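Local coordinates for A rubisco-like protein (Burkholderia fungorum, PDB 3NWR) that is a rubisco-like protein classed as a lyase, probably related in fold to the Rubisco large chain, with a substrate that is not identified here, at residues Ser256-Ser261 / Leu279-His284. Sequence-based numbering, arbitrary orientation.
Sequences SCVMAS and LVLHAH
The carbonyl oxygen of H282 takes two hydrogens from strand 257-261: the amide of A260 bonds to it, N to O 3.1 Å, and the CA-H of M259 comes equally near, with CA 3.1 Å from that O. V258 O is gripped likewise, by the amide of H282 in the carbonyl plane (N to O 2.9 Å) and more distantly by CA of L281. With V258 N on V280 O, V280 N on S256 O and H284 N on A260 O, five backbone hydrogen bonds tie the two segments, whose strands pair in parallel register, their axes 27° apart. On the face bearing C257, M259, V280, H282 and H284, the sulfur-bearing side chains C257 and M259 lie against the two histidines. C257 SG, anti to its backbone N (chi1 -179°), lies 3.8 Å from H282 CB and also touches V280 CG1. M259 runs alongside the H282 ring, its CG near the ring plane at the edge, 4.1 Å from CD2. The extended chain beyond CG then carries the methyl past that ring to H284, where CE sits 3.8 Å from CB and approaches the imidazole obliquely. Both rings have polar partners nearby: ND1 and NE2 of H282 bond to H315 and H317 of the next strand, and H284 ND1 to N286, which also holds S261 OG. On the face bearing V258, A260, L281 and A283 the contacts are aliphatic. The side chain of V258 crosses that of L279, from the loop just before the strand, at about a right angle, with CG1 3.7 Å from CD1, and A260 and L281 pack on I270 of helix 267-276. That helix lies in the beta-alpha-beta crossover between these adjacent staves of the Rubisco-type TIM barrel.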
loop_
_atom_site.group_PDB
_atom_site.type_symbol
_atom_site.label_atom_id
_atom_site.label_comp_id
_atom_site.label_asym_id
_atom_site.label_seq_id
_atom_site.Cartn_x
_atom_site.Cartn_y
_atom_site.Cartn_z
ATOM N N SER A 256 -15.139 16.520 -15.405
ATOM C CA SER A 256 -13.774 16.822 -15.811
ATOM C C SER A 256 -12.730 16.123 -14.957
ATOM O O SER A 256 -11.541 16.197 -15.253
ATOM C CB SER A 256 -13.531 18.331 -15.735
ATOM O OG SER A 256 -13.735 18.804 -14.408
ATOM N N CYS A 257 -13.178 15.434 -13.914
ATOM C CA CYS A 257 -12.245 14.934 -12.916
ATOM C C CYS A 257 -12.785 13.685 -12.223
ATOM O O CYS A 257 -13.980 13.605 -11.926
ATOM C CB CYS A 257 -11.986 16.041 -11.880
ATOM S SG CYS A 257 -10.815 15.605 -10.558
ATOM N N VAL A 258 -11.896 12.726 -11.975
ATOM C CA VAL A 258 -12.181 11.598 -11.092
ATOM C C VAL A 258 -11.110 11.503 -10.007
ATOM O O VAL A 258 -9.941 11.815 -10.239
ATOM C CB VAL A 258 -12.284 10.263 -11.849
ATOM C CG1 VAL A 258 -13.522 10.267 -12.748
ATOM C CG2 VAL A 258 -11.025 10.012 -12.662
ATOM N N MET A 259 -11.535 11.075 -8.827
ATOM C CA MET A 259 -10.659 10.902 -7.677
ATOM C C MET A 259 -10.519 9.409 -7.402
ATOM O O MET A 259 -11.458 8.643 -7.618
ATOM C CB MET A 259 -11.298 11.595 -6.477
ATOM C CG MET A 259 -10.830 11.130 -5.113
ATOM S SD MET A 259 -11.810 12.041 -3.893
ATOM C CE MET A 259 -11.473 11.072 -2.423
ATOM N N ALA A 260 -9.346 8.996 -6.936
ATOM C CA ALA A 260 -9.105 7.596 -6.569
ATOM C C ALA A 260 -8.226 7.511 -5.332
ATOM O O ALA A 260 -7.296 8.302 -5.180
ATOM C CB ALA A 260 -8.458 6.833 -7.738
ATOM N N SER A 261 -8.535 6.561 -4.452
ATOM C CA SER A 261 -7.697 6.277 -3.289
ATOM C C SER A 261 -6.521 5.441 -3.765
ATOM O O SER A 261 -6.578 4.206 -3.804
ATOM C CB SER A 261 -8.498 5.535 -2.224
ATOM O OG SER A 261 -9.506 6.382 -1.710
ATOM N N LEU A 279 -9.881 12.416 -18.268
ATOM C CA LEU A 279 -10.219 13.322 -17.177
ATOM C C LEU A 279 -9.002 13.622 -16.307
ATOM O O LEU A 279 -7.980 12.943 -16.389
ATOM C CB LEU A 279 -11.337 12.719 -16.318
ATOM C CG LEU A 279 -12.590 12.317 -17.097
ATOM C CD1 LEU A 279 -13.548 11.527 -16.231
ATOM C CD2 LEU A 279 -13.258 13.569 -17.653
ATOM N N VAL A 280 -9.119 14.662 -15.493
ATOM C CA VAL A 280 -8.130 14.939 -14.451
ATOM C C VAL A 280 -8.175 13.817 -13.420
ATOM O O VAL A 280 -9.247 13.416 -12.980
ATOM C CB VAL A 280 -8.445 16.276 -13.767
ATOM C CG1 VAL A 280 -7.483 16.531 -12.600
ATOM C CG2 VAL A 280 -8.368 17.413 -14.776
ATOM N N LEU A 281 -6.999 13.331 -13.036
ATOM C CA LEU A 281 -6.874 12.250 -12.066
ATOM C C LEU A 281 -6.426 12.846 -10.735
ATOM O O LEU A 281 -5.255 13.218 -10.567
ATOM C CB LEU A 281 -5.852 11.229 -12.563
ATOM C CG LEU A 281 -6.288 9.780 -12.706
ATOM C CD1 LEU A 281 -5.073 8.922 -13.035
ATOM C CD2 LEU A 281 -6.981 9.297 -11.444
ATOM N N HIS A 282 -7.370 12.969 -9.810
ATOM C CA HIS A 282 -7.114 13.550 -8.488
ATOM C C HIS A 282 -6.772 12.408 -7.527
ATOM O O HIS A 282 -7.641 11.620 -7.151
ATOM C CB HIS A 282 -8.358 14.321 -8.006
ATOM C CG HIS A 282 -8.200 14.975 -6.665
ATOM N ND1 HIS A 282 -7.657 16.233 -6.507
ATOM C CD2 HIS A 282 -8.539 14.551 -5.425
ATOM C CE1 HIS A 282 -7.655 16.551 -5.223
ATOM N NE2 HIS A 282 -8.175 15.544 -4.544
ATOM N N ALA A 283 -5.506 12.324 -7.129
ATOM C CA ALA A 283 -5.046 11.228 -6.280
ATOM C C ALA A 283 -5.261 11.520 -4.799
ATOM O O ALA A 283 -4.725 12.502 -4.282
ATOM C CB ALA A 283 -3.559 10.953 -6.550
ATOM N N HIS A 284 -6.031 10.679 -4.116
ATOM C CA HIS A 284 -6.205 10.830 -2.678
ATOM C C HIS A 284 -5.297 9.831 -1.995
ATOM O O HIS A 284 -5.369 8.637 -2.276
ATOM C CB HIS A 284 -7.658 10.617 -2.229
ATOM C CG HIS A 284 -7.920 11.152 -0.858
ATOM N ND1 HIS A 284 -7.569 10.466 0.283
ATOM C CD2 HIS A 284 -8.427 12.339 -0.444
ATOM C CE1 HIS A 284 -7.878 11.192 1.344
ATOM N NE2 HIS A 284 -8.405 12.332 0.931
#